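PDB 3E9C: fructose-2,6-bisphosphatase TIGAR B from Danio rerio, which probably hydrolyses fructose-2,6-bisphosphate, and also fructose-1,6-bisphosphate, thereby lowering glycolytic flux and favouring the pentose phosphate pathway. Local coordinates for residues V54-L59 against L179-G184. Sequence-based numbering, arbitrary orientation.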
loop_
_atom_site.group_PDB
_atom_site.type_symbol
_atom_site.label_atom_id
_atom_site.label_comp_id
_atom_site.label_asym_id
_atom_site.label_seq_id
_atom_site.Cartn_x
_atom_site.Cartn_y
_atom_site.Cartn_z
ATOM N N VAL A 54 8.620 -4.007 2.688
ATOM C CA VAL A 54 7.585 -4.780 2.019
ATOM C C VAL A 54 6.802 -5.573 3.082
ATOM O O VAL A 54 7.407 -6.251 3.918
ATOM C CB VAL A 54 8.194 -5.749 0.957
ATOM C CG1 VAL A 54 7.121 -6.693 0.411
ATOM C CG2 VAL A 54 8.892 -4.970 -0.182
ATOM N N PHE A 55 5.474 -5.458 3.039
ATOM C CA PHE A 55 4.564 -6.176 3.929
ATOM C C PHE A 55 3.527 -6.919 3.102
ATOM O O PHE A 55 3.002 -6.387 2.106
ATOM C CB PHE A 55 3.894 -5.215 4.905
ATOM C CG PHE A 55 4.865 -4.300 5.587
ATOM C CD1 PHE A 55 5.618 -4.737 6.671
ATOM C CD2 PHE A 55 5.043 -2.996 5.132
ATOM C CE1 PHE A 55 6.543 -3.881 7.288
ATOM C CE2 PHE A 55 5.957 -2.150 5.738
ATOM C CZ PHE A 55 6.702 -2.583 6.809
ATOM N N VAL A 56 3.252 -8.154 3.500
ATOM C CA VAL A 56 2.413 -9.040 2.694
ATOM C C VAL A 56 1.611 -9.974 3.597
ATOM O O VAL A 56 2.091 -10.375 4.652
ATOM C CB VAL A 56 3.266 -9.810 1.626
ATOM C CG1 VAL A 56 4.214 -10.805 2.292
ATOM C CG2 VAL A 56 2.373 -10.542 0.641
ATOM N N SER A 57 0.369 -10.278 3.227
ATOM C CA SER A 57 -0.390 -11.254 4.001
ATOM C C SER A 57 0.309 -12.618 3.930
ATOM O O SER A 57 1.106 -12.860 3.021
ATOM C CB SER A 57 -1.829 -11.364 3.508
ATOM O OG SER A 57 -1.948 -12.325 2.496
ATOM N N ASN A 58 0.027 -13.490 4.888
ATOM C CA ASN A 58 0.628 -14.835 4.919
ATOM C C ASN A 58 0.098 -15.792 3.835
ATOM O O ASN A 58 0.542 -16.935 3.762
ATOM C CB ASN A 58 0.399 -15.473 6.292
ATOM C CG ASN A 58 -1.089 -15.579 6.647
ATOM O OD1 ASN A 58 -1.847 -14.598 6.549
ATOM N ND2 ASN A 58 -1.513 -16.768 7.051
ATOM N N LEU A 59 -0.861 -15.350 3.022
ATOM C CA LEU A 59 -1.457 -16.223 1.995
ATOM C C LEU A 59 -0.605 -16.290 0.741
ATOM O O LEU A 59 -0.119 -15.266 0.255
ATOM C CB LEU A 59 -2.880 -15.777 1.652
ATOM C CG LEU A 59 -3.918 -16.143 2.719
ATOM C CD1 LEU A 59 -4.029 -15.068 3.786
ATOM C CD2 LEU A 59 -5.257 -16.370 2.076
ATOM N N LEU A 179 5.776 -1.152 0.438
ATOM C CA LEU A 179 4.843 -1.889 -0.403
ATOM C C LEU A 179 3.975 -2.816 0.475
ATOM O O LEU A 179 4.494 -3.509 1.343
ATOM C CB LEU A 179 5.599 -2.700 -1.461
ATOM C CG LEU A 179 4.746 -3.630 -2.347
ATOM C CD1 LEU A 179 3.898 -2.862 -3.389
ATOM C CD2 LEU A 179 5.672 -4.585 -3.044
ATOM N N MET A 180 2.659 -2.790 0.267
ATOM C CA MET A 180 1.710 -3.648 0.994
ATOM C C MET A 180 0.988 -4.461 -0.072
ATOM O O MET A 180 0.406 -3.904 -1.002
ATOM C CB MET A 180 0.722 -2.796 1.840
ATOM C CG MET A 180 -0.623 -3.476 2.332
ATOM S SD MET A 180 -1.677 -2.231 3.198
ATOM C CE MET A 180 -3.301 -2.786 2.679
ATOM N N VAL A 181 1.059 -5.781 0.043
ATOM C CA VAL A 181 0.349 -6.652 -0.883
ATOM C C VAL A 181 -0.704 -7.402 -0.087
ATOM O O VAL A 181 -0.387 -8.111 0.881
ATOM C CB VAL A 181 1.288 -7.624 -1.631
ATOM C CG1 VAL A 181 0.494 -8.524 -2.572
ATOM C CG2 VAL A 181 2.348 -6.849 -2.415
ATOM N N SER A 182 -1.965 -7.232 -0.488
ATOM C CA SER A 182 -3.067 -7.765 0.317
ATOM C C SER A 182 -4.244 -8.202 -0.563
ATOM O O SER A 182 -4.049 -8.541 -1.741
ATOM C CB SER A 182 -3.493 -6.711 1.349
ATOM O OG SER A 182 -4.460 -7.216 2.229
ATOM N N HIS A 183 -5.445 -8.187 0.011
ATOM C CA HIS A 183 -6.630 -8.797 -0.596
ATOM C C HIS A 183 -7.723 -7.759 -0.841
ATOM O O HIS A 183 -7.733 -6.692 -0.230
ATOM C CB HIS A 183 -7.145 -9.936 0.304
ATOM C CG HIS A 183 -6.102 -10.959 0.611
ATOM N ND1 HIS A 183 -5.990 -12.139 -0.094
ATOM C CD2 HIS A 183 -5.081 -10.955 1.507
ATOM C CE1 HIS A 183 -4.956 -12.824 0.366
ATOM N NE2 HIS A 183 -4.392 -12.132 1.339
ATOM N N GLY A 184 -8.646 -8.082 -1.734
ATOM C CA GLY A 184 -9.572 -7.096 -2.270
ATOM C C GLY A 184 -10.489 -6.460 -1.246
ATOM O O GLY A 184 -10.616 -5.236 -1.206
#
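S57 OG is held by two partners, one across the contact and one in its own segment: H183 NE2 lies 2.7 Å from S57 OG in a hydrogen bond, while the backbone N of L59 donates to S57 OG over 3.3 Å and closes an ST turn. The S57 hydroxyl sits between its own backbone N and carbonyl carbon (chi1 89°), and it meets the imidazole at the ring edge, near the ring plane, with S57 CB lying in that plane as well. L59 CB also comes in near the ring plane, 3.8 Å from H183 CE1, while the CD1 methyl lies off that plane near NE2, the two side chains crossing at a slant. S57 directly follows strand 53-56 and H183 directly follows strand 177-182, parallel neighbours in the central sheet of the histidine phosphatase fold, whose C-terminal strand ends bring the catalytic residues together. F55 straddles the pairing: its N donates to L179 O (2.8 Å) and its O accepts from V181 N, after which V181 O takes a longer bond from S57 N. On one face of the sheet V54 lies beside L179 and V56 beside V181, where V56 CG2, anti to the backbone N, comes 3.9 Å from V181 CB; F55 and M180 point to the other face, towards helix 125-147. H183, inferred to stabilise the transition state, also meets the ring of H11, the residue phosphorylated during catalysis, and touches E89, the inferred proton donor or acceptor. An alanine in place of H183 would lose the imidazole, which is likely to leave S57 OG without its partner from the segment 179-184 and open a gap beside L59. Beyond this pair of strands, V54 and V56 continue the sheet by bonding to I82, and M180 does so through T7.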